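Local coordinates for protein acyl-CoA dehydrogenase (PDB 2Z1Q) that probably oxidises saturated acyl-CoA thioesters to 2,3-dehydroacyl-CoA, passing the electrons to an acceptor through its bound FAD, at residues Glu329-Lys334 and Ala342-Tyr347. Numbering follows the deposited sequence.
Sequences EALLGK and AGIEEY
Ala330, Leu331 and Gly343 carry most of the interface, which buries 175 Å² in total and is apolar in character. The backbones come nearest at Ala330 and Gly343, whose CA atoms lie 5.7 Å apart, a short separation consistent with the lack of a side chain on Gly343. Leu331 CD2 lies over the bare CA of Gly343 at 4.2 Å, in the space that a side chain at this position would occupy. The leucine gets there from an oblique CB direction: CG is anti to the carbonyl carbon (chi1 -75°), and its branched end swings in against the helix. Its other methyl, CD1, reaches Ile344 CG1 at a looser 4.5 Å. Ala330 CB, pointing toward 342-347, meets the Tyr347 ring at its edge, close to the ring plane, with 4.0 Å to CE1. Tyr347 also has CG anti to its carbonyl carbon (chi1 -54°), and its side chain further touches Leu326 and Ile327, one turn back on the same helix as Ala330. The phenol OH is hydrogen-bonded to Gln9 O, tying the N-terminal segment to this corner. Ile344 also packs on Asn261 and Val262 of helix 252-288. A type II turn from Leu331 to Lys334, with Gly333 at positive phi, leads out of helix 300-331, and the chain returns as helix 337-345; Tyr347 sits at the N-cap position of helix 348-372. The arrangement is a tight connection between successive helices of the helical C-terminal domain of the acyl-CoA dehydrogenase fold, away from the FAD site.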
ATOM      1  N   GLU B 329     -22.634   5.548 -26.670  1.00 42.80           N
ATOM      2  CA  GLU B 329     -24.002   5.579 -27.177  1.00 44.41           C
ATOM      3  C   GLU B 329     -24.570   6.992 -27.104  1.00 43.55           C
ATOM      4  O   GLU B 329     -25.219   7.461 -28.034  1.00 43.63           O
ATOM      5  CB  GLU B 329     -24.900   4.624 -26.390  1.00 44.99           C
ATOM      6  CG  GLU B 329     -24.618   3.150 -26.639  1.00 48.49           C
ATOM      7  CD  GLU B 329     -25.751   2.255 -26.164  1.00 50.58           C
ATOM      8  OE1 GLU B 329     -25.598   1.014 -26.214  1.00 50.83           O
ATOM      9  OE2 GLU B 329     -26.799   2.794 -25.745  1.00 51.01           O
ATOM     10  N   ALA B 330     -24.323   7.672 -25.994  1.00 43.05           N
ATOM     11  CA  ALA B 330     -24.822   9.030 -25.834  1.00 42.85           C
ATOM     12  C   ALA B 330     -24.123   9.978 -26.801  1.00 43.42           C
ATOM     13  O   ALA B 330     -24.499  11.140 -26.916  1.00 43.07           O
ATOM     14  CB  ALA B 330     -24.618   9.494 -24.401  1.00 41.22           C
ATOM     15  N   LEU B 331     -23.108   9.473 -27.496  1.00 44.12           N
ATOM     16  CA  LEU B 331     -22.354  10.279 -28.451  1.00 45.73           C
ATOM     17  C   LEU B 331     -22.765  10.015 -29.901  1.00 46.85           C
ATOM     18  O   LEU B 331     -22.440  10.794 -30.797  1.00 47.18           O
ATOM     19  CB  LEU B 331     -20.848  10.030 -28.274  1.00 44.25           C
ATOM     20  CG  LEU B 331     -20.209  10.687 -27.044  1.00 44.65           C
ATOM     21  CD1 LEU B 331     -18.748  10.282 -26.925  1.00 42.41           C
ATOM     22  CD2 LEU B 331     -20.342  12.200 -27.154  1.00 42.47           C
ATOM     23  N   LEU B 332     -23.481   8.918 -30.127  1.00 47.50           N
ATOM     24  CA  LEU B 332     -23.930   8.581 -31.475  1.00 48.42           C
ATOM     25  C   LEU B 332     -24.737   9.725 -32.080  1.00 49.47           C
ATOM     26  O   LEU B 332     -25.551  10.354 -31.400  1.00 49.10           O
ATOM     27  CB  LEU B 332     -24.796   7.322 -31.449  1.00 47.98           C
ATOM     28  CG  LEU B 332     -24.105   6.040 -30.982  1.00 47.72           C
ATOM     29  CD1 LEU B 332     -25.130   4.925 -30.851  1.00 46.97           C
ATOM     30  CD2 LEU B 332     -23.014   5.661 -31.969  1.00 45.91           C
ATOM     31  N   GLY B 333     -24.496   9.990 -33.361  1.00 50.83           N
ATOM     32  CA  GLY B 333     -25.227  11.043 -34.046  1.00 51.63           C
ATOM     33  C   GLY B 333     -24.958  12.420 -33.486  1.00 52.58           C
ATOM     34  O   GLY B 333     -25.787  13.328 -33.613  1.00 51.83           O
ATOM     35  N   LYS B 334     -23.798  12.582 -32.860  1.00 53.08           N
ATOM     36  CA  LYS B 334     -23.419  13.863 -32.290  1.00 53.19           C
ATOM     37  C   LYS B 334     -21.987  14.230 -32.633  1.00 52.69           C
ATOM     38  O   LYS B 334     -21.080  13.394 -32.576  1.00 51.32           O
ATOM     39  CB  LYS B 334     -23.581  13.839 -30.769  1.00 54.09           C
ATOM     40  CG  LYS B 334     -25.012  13.655 -30.309  1.00 54.50           C
ATOM     41  CD  LYS B 334     -25.118  13.740 -28.804  1.00 54.94           C
ATOM     42  CE  LYS B 334     -26.568  13.690 -28.359  1.00 55.76           C
ATOM     43  NZ  LYS B 334     -27.242  12.421 -28.764  1.00 57.35           N
ATOM     44  N   ALA B 342     -20.850  17.562 -23.453  1.00 34.57           N
ATOM     45  CA  ALA B 342     -22.070  17.315 -22.692  1.00 34.70           C
ATOM     46  C   ALA B 342     -22.369  15.818 -22.658  1.00 35.13           C
ATOM     47  O   ALA B 342     -22.917  15.312 -21.677  1.00 35.24           O
ATOM     48  CB  ALA B 342     -23.245  18.074 -23.304  1.00 33.10           C
ATOM     49  N   GLY B 343     -22.006  15.109 -23.723  1.00 34.32           N
ATOM     50  CA  GLY B 343     -22.255  13.680 -23.757  1.00 35.06           C
ATOM     51  C   GLY B 343     -21.405  12.960 -22.725  1.00 35.73           C
ATOM     52  O   GLY B 343     -21.880  12.049 -22.032  1.00 35.03           O
ATOM     53  N   ILE B 344     -20.141  13.361 -22.625  1.00 34.54           N
ATOM     54  CA  ILE B 344     -19.240  12.753 -21.665  1.00 34.29           C
ATOM     55  C   ILE B 344     -19.625  13.225 -20.260  1.00 33.46           C
ATOM     56  O   ILE B 344     -19.713  12.420 -19.335  1.00 33.76           O
ATOM     57  CB  ILE B 344     -17.780  13.125 -21.973  1.00 34.73           C
ATOM     58  CG1 ILE B 344     -17.405  12.623 -23.375  1.00 34.38           C
ATOM     59  CG2 ILE B 344     -16.862  12.529 -20.918  1.00 35.01           C
ATOM     60  CD1 ILE B 344     -16.084  13.160 -23.903  1.00 32.75           C
ATOM     61  N   GLU B 345     -19.878  14.524 -20.119  1.00 32.66           N
ATOM     62  CA  GLU B 345     -20.271  15.110 -18.837  1.00 33.97           C
ATOM     63  C   GLU B 345     -21.483  14.393 -18.222  1.00 35.37           C
ATOM     64  O   GLU B 345     -21.661  14.398 -17.006  1.00 35.20           O
ATOM     65  CB  GLU B 345     -20.591  16.592 -19.018  1.00 34.00           C
ATOM     66  CG  GLU B 345     -21.098  17.290 -17.762  1.00 33.49           C
ATOM     67  CD  GLU B 345     -20.110  17.194 -16.613  1.00 34.55           C
ATOM     68  OE1 GLU B 345     -18.896  17.133 -16.889  1.00 34.58           O
ATOM     69  OE2 GLU B 345     -20.544  17.191 -15.443  1.00 34.34           O
ATOM     70  N   GLU B 346     -22.312  13.791 -19.069  1.00 35.31           N
ATOM     71  CA  GLU B 346     -23.492  13.072 -18.599  1.00 37.65           C
ATOM     72  C   GLU B 346     -23.097  11.978 -17.608  1.00 36.57           C
ATOM     73  O   GLU B 346     -23.853  11.666 -16.691  1.00 36.97           O
ATOM     74  CB  GLU B 346     -24.229  12.445 -19.793  1.00 39.47           C
ATOM     75  CG  GLU B 346     -25.437  11.594 -19.422  1.00 44.47           C
ATOM     76  CD  GLU B 346     -26.534  12.392 -18.739  1.00 47.56           C
ATOM     77  OE1 GLU B 346     -27.505  11.771 -18.258  1.00 48.90           O
ATOM     78  OE2 GLU B 346     -26.427  13.640 -18.685  1.00 49.95           O
ATOM     79  N   TYR B 347     -21.912  11.400 -17.791  1.00 34.81           N
ATOM     80  CA  TYR B 347     -21.457  10.341 -16.895  1.00 33.36           C
ATOM     81  C   TYR B 347     -20.237  10.711 -16.043  1.00 31.63           C
ATOM     82  O   TYR B 347     -19.388   9.860 -15.749  1.00 29.76           O
ATOM     83  CB  TYR B 347     -21.180   9.063 -17.698  1.00 35.36           C
ATOM     84  CG  TYR B 347     -22.359   8.616 -18.536  1.00 36.88           C
ATOM     85  CD1 TYR B 347     -22.595   9.174 -19.794  1.00 37.35           C
ATOM     86  CD2 TYR B 347     -23.271   7.676 -18.053  1.00 37.77           C
ATOM     87  CE1 TYR B 347     -23.705   8.816 -20.545  1.00 37.96           C
ATOM     88  CE2 TYR B 347     -24.394   7.308 -18.800  1.00 37.95           C
ATOM     89  CZ  TYR B 347     -24.601   7.888 -20.044  1.00 39.14           C
ATOM     90  OH  TYR B 347     -25.716   7.568 -20.780  1.00 41.30           O
TER